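PDB 5DQP: EDTA monooxygenase from EDTA-degrading bacterium BNC1, which probably oxidises EDTA with molecular oxygen as a luciferase-like monooxygenase, using reduced FMN supplied by a partner flavin reductase. Local coordinates for residues A[50-56]-A[89-94]; A[205-209]-A[417-422]; A[5-11]-A[379-384]. All coordinates share one frame; numbering follows the deposited sequence. Where two conformers were deposited one is given.

Contact 1 (A[50-56]-A[89-94])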
loop_
_atom_site.group_PDB
_atom_site.type_symbol
_atom_site.label_atom_id
_atom_site.label_comp_id
_atom_site.label_asym_id
_atom_site.label_seq_id
_atom_site.Cartn_x
_atom_site.Cartn_y
_atom_site.Cartn_z
ATOM N N ILE A 50 -22.310 4.448 0.572
ATOM C CA ILE A 50 -21.497 4.878 -0.556
ATOM C C ILE A 50 -20.828 3.649 -1.152
ATOM O O ILE A 50 -20.441 2.726 -0.428
ATOM C CB ILE A 50 -20.478 5.943 -0.111
ATOM C CG1 ILE A 50 -21.203 7.162 0.478
ATOM C CG2 ILE A 50 -19.621 6.396 -1.279
ATOM C CD1 ILE A 50 -22.370 7.715 -0.350
ATOM N N ASP A 51 -20.721 3.603 -2.487
ATOM C CA ASP A 51 -20.178 2.399 -3.103
ATOM C C ASP A 51 -18.680 2.260 -2.852
ATOM O O ASP A 51 -18.199 1.149 -2.603
ATOM C CB ASP A 51 -20.488 2.380 -4.593
ATOM C CG ASP A 51 -21.969 2.277 -4.853
ATOM O OD1 ASP A 51 -22.546 1.212 -4.529
ATOM O OD2 ASP A 51 -22.557 3.265 -5.339
ATOM N N ALA A 52 -17.925 3.359 -2.899
ATOM C CA ALA A 52 -16.487 3.272 -2.647
ATOM C C ALA A 52 -15.952 4.639 -2.238
ATOM O O ALA A 52 -16.520 5.671 -2.608
ATOM C CB ALA A 52 -15.729 2.768 -3.886
ATOM N N PHE A 53 -14.859 4.639 -1.465
ATOM C CA PHE A 53 -14.101 5.867 -1.328
ATOM C C PHE A 53 -13.085 5.937 -2.467
ATOM O O PHE A 53 -12.822 4.959 -3.171
ATOM C CB PHE A 53 -13.420 5.983 0.054
ATOM C CG PHE A 53 -12.412 4.874 0.360
ATOM C CD1 PHE A 53 -11.108 4.962 -0.086
ATOM C CD2 PHE A 53 -12.783 3.761 1.106
ATOM C CE1 PHE A 53 -10.193 3.952 0.170
ATOM C CE2 PHE A 53 -11.880 2.752 1.390
ATOM C CZ PHE A 53 -10.579 2.841 0.918
ATOM N N PHE A 54 -12.532 7.123 -2.663
ATOM C CA PHE A 54 -11.526 7.337 -3.682
ATOM C C PHE A 54 -10.368 8.138 -3.105
ATOM O O PHE A 54 -10.572 9.114 -2.375
ATOM C CB PHE A 54 -12.142 8.074 -4.884
ATOM C CG PHE A 54 -11.129 8.620 -5.853
ATOM C CD1 PHE A 54 -10.320 7.764 -6.574
ATOM C CD2 PHE A 54 -11.016 9.983 -6.067
ATOM C CE1 PHE A 54 -9.404 8.243 -7.477
ATOM C CE2 PHE A 54 -10.094 10.490 -6.996
ATOM C CZ PHE A 54 -9.292 9.619 -7.693
ATOM N N LEU A 55 -9.158 7.732 -3.459
ATOM C CA LEU A 55 -7.938 8.421 -3.077
ATOM C C LEU A 55 -7.208 8.848 -4.340
ATOM O O LEU A 55 -6.786 8.004 -5.135
ATOM C CB LEU A 55 -7.051 7.520 -2.211
ATOM C CG LEU A 55 -7.607 7.210 -0.820
ATOM C CD1 LEU A 55 -6.748 6.134 -0.128
ATOM C CD2 LEU A 55 -7.669 8.463 0.028
ATOM N N ALA A 56 -7.096 10.153 -4.541
ATOM C CA ALA A 56 -6.207 10.692 -5.558
ATOM C C ALA A 56 -4.771 10.571 -5.059
ATOM O O ALA A 56 -4.525 10.384 -3.866
ATOM C CB ALA A 56 -6.550 12.150 -5.853
ATOM N N ILE A 89 -17.433 -1.103 2.354
ATOM C CA ILE A 89 -17.245 -0.039 1.388
ATOM C C ILE A 89 -16.052 -0.346 0.501
ATOM O O ILE A 89 -15.006 -0.815 0.969
ATOM C CB ILE A 89 -17.079 1.302 2.107
ATOM C CG1 ILE A 89 -17.007 2.415 1.061
ATOM C CG2 ILE A 89 -15.897 1.229 3.044
ATOM C CD1 ILE A 89 -17.446 3.702 1.585
ATOM N N GLY A 90 -16.207 -0.095 -0.790
ATOM C CA GLY A 90 -15.100 -0.232 -1.707
ATOM C C GLY A 90 -14.108 0.910 -1.590
ATOM O O GLY A 90 -14.303 1.894 -0.869
ATOM N N GLY A 91 -13.018 0.773 -2.333
ATOM C CA GLY A 91 -12.010 1.805 -2.372
ATOM C C GLY A 91 -11.371 1.843 -3.739
ATOM O O GLY A 91 -11.215 0.807 -4.383
ATOM N N ILE A 92 -11.027 3.039 -4.202
ATOM C CA ILE A 92 -10.394 3.243 -5.493
ATOM C C ILE A 92 -9.131 4.026 -5.222
ATOM O O ILE A 92 -9.196 5.120 -4.649
ATOM C CB ILE A 92 -11.310 4.008 -6.463
ATOM C CG1 ILE A 92 -12.603 3.195 -6.725
ATOM C CG2 ILE A 92 -10.551 4.394 -7.741
ATOM C CD1 ILE A 92 -13.778 4.044 -7.285
ATOM N N VAL A 93 -7.990 3.482 -5.631
ATOM C CA VAL A 93 -6.695 4.094 -5.363
ATOM C C VAL A 93 -6.021 4.510 -6.670
ATOM O O VAL A 93 -6.089 3.803 -7.683
ATOM C CB VAL A 93 -5.812 3.145 -4.531
ATOM C CG1 VAL A 93 -6.527 2.831 -3.213
ATOM C CG2 VAL A 93 -5.554 1.858 -5.268
ATOM N N THR A 94 -5.390 5.675 -6.644
ATOM C CA THR A 94 -4.659 6.195 -7.788
ATOM C C THR A 94 -3.226 5.688 -7.777
ATOM O O THR A 94 -2.530 5.809 -6.762
ATOM C CB THR A 94 -4.660 7.725 -7.766
ATOM O OG1 THR A 94 -5.998 8.194 -7.857
ATOM C CG2 THR A 94 -3.830 8.294 -8.923
#

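Contact 2 (A[205-209]-A[417-422])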
loop_
_atom_site.group_PDB
_atom_site.type_symbol
_atom_site.label_atom_id
_atom_site.label_comp_id
_atom_site.label_asym_id
_atom_site.label_seq_id
_atom_site.Cartn_x
_atom_site.Cartn_y
_atom_site.Cartn_z
ATOM N N TYR A 205 -14.308 -13.856 -8.437
ATOM C CA TYR A 205 -15.192 -12.799 -8.907
ATOM C C TYR A 205 -14.482 -11.786 -9.821
ATOM O O TYR A 205 -15.078 -10.769 -10.187
ATOM C CB TYR A 205 -15.831 -12.105 -7.700
ATOM C CG TYR A 205 -14.796 -11.797 -6.646
ATOM C CD1 TYR A 205 -13.955 -10.701 -6.786
ATOM C CD2 TYR A 205 -14.640 -12.607 -5.526
ATOM C CE1 TYR A 205 -12.985 -10.430 -5.862
ATOM C CE2 TYR A 205 -13.668 -12.325 -4.571
ATOM C CZ TYR A 205 -12.851 -11.234 -4.745
ATOM O OH TYR A 205 -11.884 -10.937 -3.812
ATOM N N GLY A 206 -13.234 -12.039 -10.203
ATOM C CA GLY A 206 -12.608 -11.270 -11.253
ATOM C C GLY A 206 -11.549 -10.311 -10.756
ATOM O O GLY A 206 -11.333 -10.157 -9.552
ATOM N N PRO A 207 -10.908 -9.606 -11.689
ATOM C CA PRO A 207 -9.766 -8.739 -11.353
ATOM C C PRO A 207 -10.207 -7.405 -10.759
ATOM O O PRO A 207 -11.402 -7.062 -10.761
ATOM C CB PRO A 207 -9.087 -8.549 -12.720
ATOM C CG PRO A 207 -10.229 -8.542 -13.685
ATOM C CD PRO A 207 -11.187 -9.608 -13.139
ATOM N N PRO A 208 -9.265 -6.617 -10.225
ATOM C CA PRO A 208 -9.623 -5.294 -9.711
ATOM C C PRO A 208 -10.262 -4.427 -10.777
ATOM O O PRO A 208 -9.906 -4.497 -11.955
ATOM C CB PRO A 208 -8.273 -4.702 -9.275
ATOM C CG PRO A 208 -7.390 -5.916 -9.046
ATOM C CD PRO A 208 -7.811 -6.868 -10.120
ATOM N N VAL A 209 -11.213 -3.598 -10.341
ATOM C CA VAL A 209 -11.847 -2.614 -11.219
ATOM C C VAL A 209 -10.836 -1.538 -11.601
ATOM O O VAL A 209 -10.056 -1.069 -10.765
ATOM C CB VAL A 209 -13.072 -2.011 -10.508
ATOM C CG1 VAL A 209 -13.655 -0.819 -11.269
ATOM C CG2 VAL A 209 -14.131 -3.082 -10.284
ATOM N N THR A 417 -18.408 -7.496 -3.261
ATOM C CA THR A 417 -17.237 -7.088 -4.028
ATOM C C THR A 417 -17.590 -5.848 -4.847
ATOM O O THR A 417 -18.758 -5.615 -5.180
ATOM C CB THR A 417 -16.718 -8.231 -4.918
ATOM O OG1 THR A 417 -17.504 -8.334 -6.113
ATOM C CG2 THR A 417 -16.755 -9.574 -4.147
ATOM N N LEU A 418 -16.569 -5.031 -5.119
ATOM C CA LEU A 418 -16.773 -3.817 -5.901
ATOM C C LEU A 418 -17.198 -4.142 -7.332
ATOM O O LEU A 418 -18.157 -3.560 -7.855
ATOM C CB LEU A 418 -15.499 -2.961 -5.873
ATOM C CG LEU A 418 -15.604 -1.617 -6.573
ATOM C CD1 LEU A 418 -16.704 -0.741 -5.943
ATOM C CD2 LEU A 418 -14.243 -0.914 -6.521
ATOM N N ARG A 419 -16.519 -5.085 -7.984
ATOM C CA ARG A 419 -16.925 -5.444 -9.345
ATOM C C ARG A 419 -18.396 -5.868 -9.404
ATOM O O ARG A 419 -19.128 -5.475 -10.324
ATOM C CB ARG A 419 -16.005 -6.528 -9.903
ATOM C CG ARG A 419 -16.447 -7.103 -11.234
ATOM C CD ARG A 419 -15.347 -7.935 -11.917
ATOM N NE ARG A 419 -14.092 -7.204 -12.080
ATOM C CZ ARG A 419 -13.874 -6.284 -13.019
ATOM N NH1 ARG A 419 -14.817 -6.001 -13.894
ATOM N NH2 ARG A 419 -12.705 -5.648 -13.092
ATOM N N GLU A 420 -18.867 -6.641 -8.420
ATOM C CA GLU A 420 -20.271 -7.063 -8.453
ATOM C C GLU A 420 -21.217 -5.951 -8.010
ATOM O O GLU A 420 -22.309 -5.800 -8.568
ATOM C CB GLU A 420 -20.458 -8.317 -7.588
ATOM C CG GLU A 420 -19.681 -9.520 -8.143
ATOM C CD GLU A 420 -19.620 -10.725 -7.198
ATOM O OE1 GLU A 420 -19.406 -10.526 -5.981
ATOM O OE2 GLU A 420 -19.765 -11.876 -7.683
ATOM N N ARG A 421 -20.827 -5.160 -7.008
ATOM C CA ARG A 421 -21.633 -4.000 -6.619
ATOM C C ARG A 421 -21.901 -3.071 -7.809
ATOM O O ARG A 421 -23.020 -2.567 -7.993
ATOM C CB ARG A 421 -20.921 -3.245 -5.489
ATOM C CG ARG A 421 -21.668 -1.989 -4.995
ATOM C CD ARG A 421 -21.081 -1.492 -3.695
ATOM N NE ARG A 421 -20.931 -2.566 -2.714
ATOM C CZ ARG A 421 -19.981 -2.586 -1.787
ATOM N NH1 ARG A 421 -19.111 -1.583 -1.727
ATOM N NH2 ARG A 421 -19.904 -3.591 -0.915
ATOM N N LEU A 422 -20.886 -2.851 -8.640
ATOM C CA LEU A 422 -20.991 -1.953 -9.787
ATOM C C LEU A 422 -21.676 -2.579 -10.999
ATOM O O LEU A 422 -21.886 -1.877 -11.990
ATOM C CB LEU A 422 -19.591 -1.475 -10.186
ATOM C CG LEU A 422 -18.958 -0.644 -9.075
ATOM C CD1 LEU A 422 -17.599 -0.143 -9.514
ATOM C CD2 LEU A 422 -19.881 0.520 -8.774
#

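Contact 3 (A[5-11]-A[379-384])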
loop_
_atom_site.group_PDB
_atom_site.type_symbol
_atom_site.label_atom_id
_atom_site.label_comp_id
_atom_site.label_asym_id
_atom_site.label_seq_id
_atom_site.Cartn_x
_atom_site.Cartn_y
_atom_site.Cartn_z
ATOM N N ARG A 5 -29.667 1.955 -11.007
ATOM C CA ARG A 5 -29.638 2.848 -9.859
ATOM C C ARG A 5 -28.376 3.711 -9.925
ATOM O O ARG A 5 -27.454 3.443 -10.695
ATOM C CB ARG A 5 -29.752 2.044 -8.548
ATOM C CG ARG A 5 -28.670 0.978 -8.302
ATOM C CD ARG A 5 -27.414 1.593 -7.663
ATOM N NE ARG A 5 -26.538 0.592 -7.053
ATOM C CZ ARG A 5 -25.496 0.865 -6.266
ATOM N NH1 ARG A 5 -24.770 -0.136 -5.781
ATOM N NH2 ARG A 5 -25.169 2.130 -5.962
ATOM N N MET A 6 -28.355 4.762 -9.112
ATOM C CA MET A 6 -27.259 5.726 -9.072
ATOM C C MET A 6 -26.094 5.200 -8.230
ATOM O O MET A 6 -26.309 4.640 -7.151
ATOM C CB MET A 6 -27.773 7.043 -8.471
ATOM C CG MET A 6 -26.756 8.171 -8.359
ATOM S SD MET A 6 -27.467 9.584 -7.491
ATOM C CE MET A 6 -28.902 9.940 -8.522
ATOM N N TYR A 7 -24.866 5.406 -8.708
ATOM C CA TYR A 7 -23.667 5.050 -7.945
ATOM C C TYR A 7 -23.026 6.305 -7.357
ATOM O O TYR A 7 -23.077 7.379 -7.955
ATOM C CB TYR A 7 -22.643 4.302 -8.815
ATOM C CG TYR A 7 -23.215 3.044 -9.430
ATOM C CD1 TYR A 7 -23.249 1.857 -8.719
ATOM C CD2 TYR A 7 -23.765 3.062 -10.712
ATOM C CE1 TYR A 7 -23.811 0.710 -9.274
ATOM C CE2 TYR A 7 -24.327 1.933 -11.266
ATOM C CZ TYR A 7 -24.349 0.762 -10.539
ATOM O OH TYR A 7 -24.895 -0.362 -11.094
ATOM N N LEU A 8 -22.425 6.166 -6.175
ATOM C CA LEU A 8 -21.787 7.283 -5.485
ATOM C C LEU A 8 -20.409 6.892 -4.968
ATOM O O LEU A 8 -20.247 5.835 -4.347
ATOM C CB LEU A 8 -22.649 7.769 -4.312
ATOM C CG LEU A 8 -23.980 8.433 -4.647
ATOM C CD1 LEU A 8 -24.694 8.733 -3.355
ATOM C CD2 LEU A 8 -23.782 9.736 -5.478
ATOM N N VAL A 9 -19.430 7.758 -5.195
ATOM C CA VAL A 9 -18.068 7.565 -4.712
ATOM C C VAL A 9 -17.637 8.828 -3.984
ATOM O O VAL A 9 -17.953 9.936 -4.428
ATOM C CB VAL A 9 -17.107 7.254 -5.882
ATOM C CG1 VAL A 9 -15.635 7.187 -5.368
ATOM C CG2 VAL A 9 -17.529 5.974 -6.598
ATOM N N SER A 10 -16.904 8.678 -2.880
ATOM C CA SER A 10 -16.526 9.820 -2.047
ATOM C C SER A 10 -15.011 9.984 -2.018
ATOM O O SER A 10 -14.299 9.073 -1.583
ATOM C CB SER A 10 -17.042 9.666 -0.613
ATOM O OG SER A 10 -16.608 8.431 -0.023
ATOM N N TRP A 11 -14.525 11.135 -2.483
ATOM C CA TRP A 11 -13.126 11.469 -2.267
ATOM C C TRP A 11 -12.822 11.377 -0.784
ATOM O O TRP A 11 -13.629 11.775 0.062
ATOM C CB TRP A 11 -12.788 12.883 -2.725
ATOM C CG TRP A 11 -12.793 13.161 -4.158
ATOM C CD1 TRP A 11 -13.865 13.119 -5.002
ATOM C CD2 TRP A 11 -11.683 13.634 -4.933
ATOM N NE1 TRP A 11 -13.484 13.505 -6.266
ATOM C CE2 TRP A 11 -12.150 13.828 -6.251
ATOM C CE3 TRP A 11 -10.337 13.904 -4.642
ATOM C CZ2 TRP A 11 -11.316 14.273 -7.284
ATOM C CZ3 TRP A 11 -9.512 14.349 -5.665
ATOM C CH2 TRP A 11 -10.003 14.527 -6.971
ATOM N N ASP A 379 -23.882 8.106 -14.677
ATOM C CA ASP A 379 -24.324 6.890 -14.002
ATOM C C ASP A 379 -24.250 7.003 -12.477
ATOM O O ASP A 379 -24.677 6.078 -11.775
ATOM C CB ASP A 379 -23.498 5.689 -14.484
ATOM C CG ASP A 379 -23.553 5.528 -16.006
ATOM O OD1 ASP A 379 -24.626 5.124 -16.514
ATOM O OD2 ASP A 379 -22.549 5.836 -16.699
ATOM N N GLY A 380 -23.709 8.102 -11.976
ATOM C CA GLY A 380 -23.496 8.318 -10.564
ATOM C C GLY A 380 -22.502 9.453 -10.450
ATOM O O GLY A 380 -22.212 10.119 -11.434
ATOM N N PHE A 381 -21.975 9.657 -9.237
ATOM C CA PHE A 381 -21.162 10.846 -9.008
ATOM C C PHE A 381 -20.027 10.565 -8.041
ATOM O O PHE A 381 -20.126 9.693 -7.180
ATOM C CB PHE A 381 -22.008 12.028 -8.480
ATOM C CG PHE A 381 -23.168 12.361 -9.381
ATOM C CD1 PHE A 381 -24.378 11.696 -9.245
ATOM C CD2 PHE A 381 -23.026 13.285 -10.396
ATOM C CE1 PHE A 381 -25.436 11.976 -10.080
ATOM C CE2 PHE A 381 -24.076 13.576 -11.229
ATOM C CZ PHE A 381 -25.289 12.897 -11.071
ATOM N N VAL A 382 -18.944 11.319 -8.211
ATOM C CA VAL A 382 -17.864 11.406 -7.237
ATOM C C VAL A 382 -18.091 12.672 -6.420
ATOM O O VAL A 382 -18.071 13.783 -6.965
ATOM C CB VAL A 382 -16.476 11.435 -7.909
ATOM C CG1 VAL A 382 -15.389 11.080 -6.887
ATOM C CG2 VAL A 382 -16.399 10.520 -9.182
ATOM N N ILE A 383 -18.295 12.495 -5.123
ATOM C CA ILE A 383 -18.539 13.574 -4.168
ATOM C C ILE A 383 -17.207 13.993 -3.555
ATOM O O ILE A 383 -16.543 13.195 -2.880
ATOM C CB ILE A 383 -19.512 13.103 -3.074
ATOM C CG1 ILE A 383 -20.795 12.554 -3.691
ATOM C CG2 ILE A 383 -19.797 14.206 -2.048
ATOM C CD1 ILE A 383 -21.308 11.314 -2.931
ATOM N N ASN A 384 -16.819 15.236 -3.782
ATOM C CA ASN A 384 -15.532 15.773 -3.349
ATOM C C ASN A 384 -15.825 16.747 -2.206
ATOM O O ASN A 384 -16.012 17.942 -2.425
ATOM C CB ASN A 384 -14.849 16.446 -4.534
ATOM C CG ASN A 384 -13.362 16.681 -4.331
ATOM O OD1 ASN A 384 -12.772 16.267 -3.324
ATOM N ND2 ASN A 384 -12.734 17.343 -5.318
HETATM O O HOH W 1 -26.480 4.336 -12.936
HETATM O O HOH W 2 -15.763 13.484 -0.194
#

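Contact 1 (A[50-56]-A[89-94])
F53 lies with one face of its ring on the backbone of G91. G91 CA is 3.7 Å from the F53 ring centroid and only 9° off the ring normal, a CH-pi contact. F53 CG sits between its own backbone N and carbonyl carbon (chi1 61°), which brings the ring over the neighbouring strand. A beta carbon on G91 would run into F53 CZ, so the absence of a side chain lets the ring settle here. A beta carbon on G90 would also crowd D51 O and A52 CB.

Strands 52-55 and 90-94 run parallel, 18° apart. The ladder bonds run from F53 N to G90 O, I92 N to F53 O and L55 N to I92 O, the last at 2.9 Å. On the other face of the sheet, I92 CG2 meets the F54 ring at CD1, 3.6 Å away. I92 CD1 reaches A52 CB more loosely, at 4.1 Å.

The far end is less closely packed. L55 lies opposite V93 in the ladder but bonds to the residues flanking it, I92 and T94. A56 is partly exposed. T94 OG1 lies 2.8 Å from L55 O and also within hydrogen-bonding reach of N123 OD1. The bond from T94 N to L55 O is weak. T94 is a predicted FMN-binding residue, and a polyether molecule lies beside it.

F53, L55 and V93 pack on helix 75-85, while F54 turns to Y231 and W11. This is a beta-alpha-beta unit of a TIM barrel, with the predicted flavin site near the C-terminal ends of the strands.

Contact 2 (A[205-209]-A[417-422])
V209 and R419 bring the two backbones nearest, with their CA atoms 6.1 Å apart. Residues 205-209 form a loop that leads into strand 210-213. Residues 417-422 make a short helical turn, with T417 at its N-cap. T417 OG1 accepts from E420 N and also donates to E420 OE1, tying down both ends of E420.

R419 carries the contact. Its chain leaves with CG anti to the backbone N and bends at chi3 (-54°), bringing the guanidinium edge onto the loop. NE and NH2 grip one atom side-on: P207 O lies 3.0 Å from R419 NE and 3.0 Å from R419 NH2, within 1° of the guanidinium plane. A weak bond runs from R419 NH2 to P208 O at 3.2 Å. V209 CG2 covers part of one guanidinium face.

The loop enters its barrel strand here, so the helical turn sits at the N-terminal end of the barrel strands, away from the predicted FMN site. R419 NH1 faces E228 OE2 in a salt bridge and also bonds to P425 O. A leucine in place of R419 has no nitrogens for P207 O or E228, and the loop would probably be held less firmly.

T417 CG2 rests over the centre of the Y205 ring, 3.9 Å from the centroid, a CH-pi contact. V209 CG2 meets L418 CG at 4.3 Å. Nearer solvent, E420 OE2 approaches Y205 CB at 3.9 Å.

Contact 3 (A[5-11]-A[379-384])
N384 lays its side-chain amide almost flat on the indole of W11, the two planes 15° apart. N384 OD1 sits over the ring, 3.2 Å from W11 CG, and N384 CB makes a CH-pi contact with the five-membered ring. With chi1 at -163° the N384 side chain swings away from its own N and lays the amide across the indole. W11 was modelled in two conformers, so this stack holds for one of them. In it W11 NE1 bonds to S266 OG.

The backbones of strands 7-11 and 380-383 run parallel, 12° apart. Y7 N bonds to D379 O, V9 N to F381 O, and I383 N to V9 O at 2.7 Å. W11 N then bonds to I383 O. A water spans the carbonyls at each end: one donates to R5 O and D379 O, the other to W11 O and I383 O.

M6 SD stands at the edge of the F381 ring, 5.2 Å from its centroid, a Met-aromatic contact. L8 CD2 reaches the same ring's edge and touches I383 CD1 at 3.9 Å. On the other face, V9 CG1 and V382 CG1 lie side by side, 4.2 Å apart.

The first and last strands of the TIM barrel meet here and close it. Helices 362-374 and 390-405 cover the M6, L8, F381 and I383 side. V9 and V382 pack on L264 of strand 262-271, and strand 52-55 flanks strand 7-11 on its other edge.

Contacts 1 and 3 belong to one curled parallel sheet, with centres about 10 Å apart. Strands 7-11 and 52-55 are neighbours in it, so the two contacts together cover four adjacent strands: 380-383, 7-11, 52-55 and 90-96. D51 and R5 join them by a salt bridge. Contact 2, at the N-terminal end of the strands, has its centre about 13 Å from that of contact 1 and about 16 Å from that of contact 3. Its R421 reaches D51 O of contact 1 and packs on R5 of contact 3. Along the chain, contact 1 falls within the span of contact 3, while contacts 2 and 3 interleave. The helical turn, beyond the last barrel strand in the chain, is thus tied to the barrel.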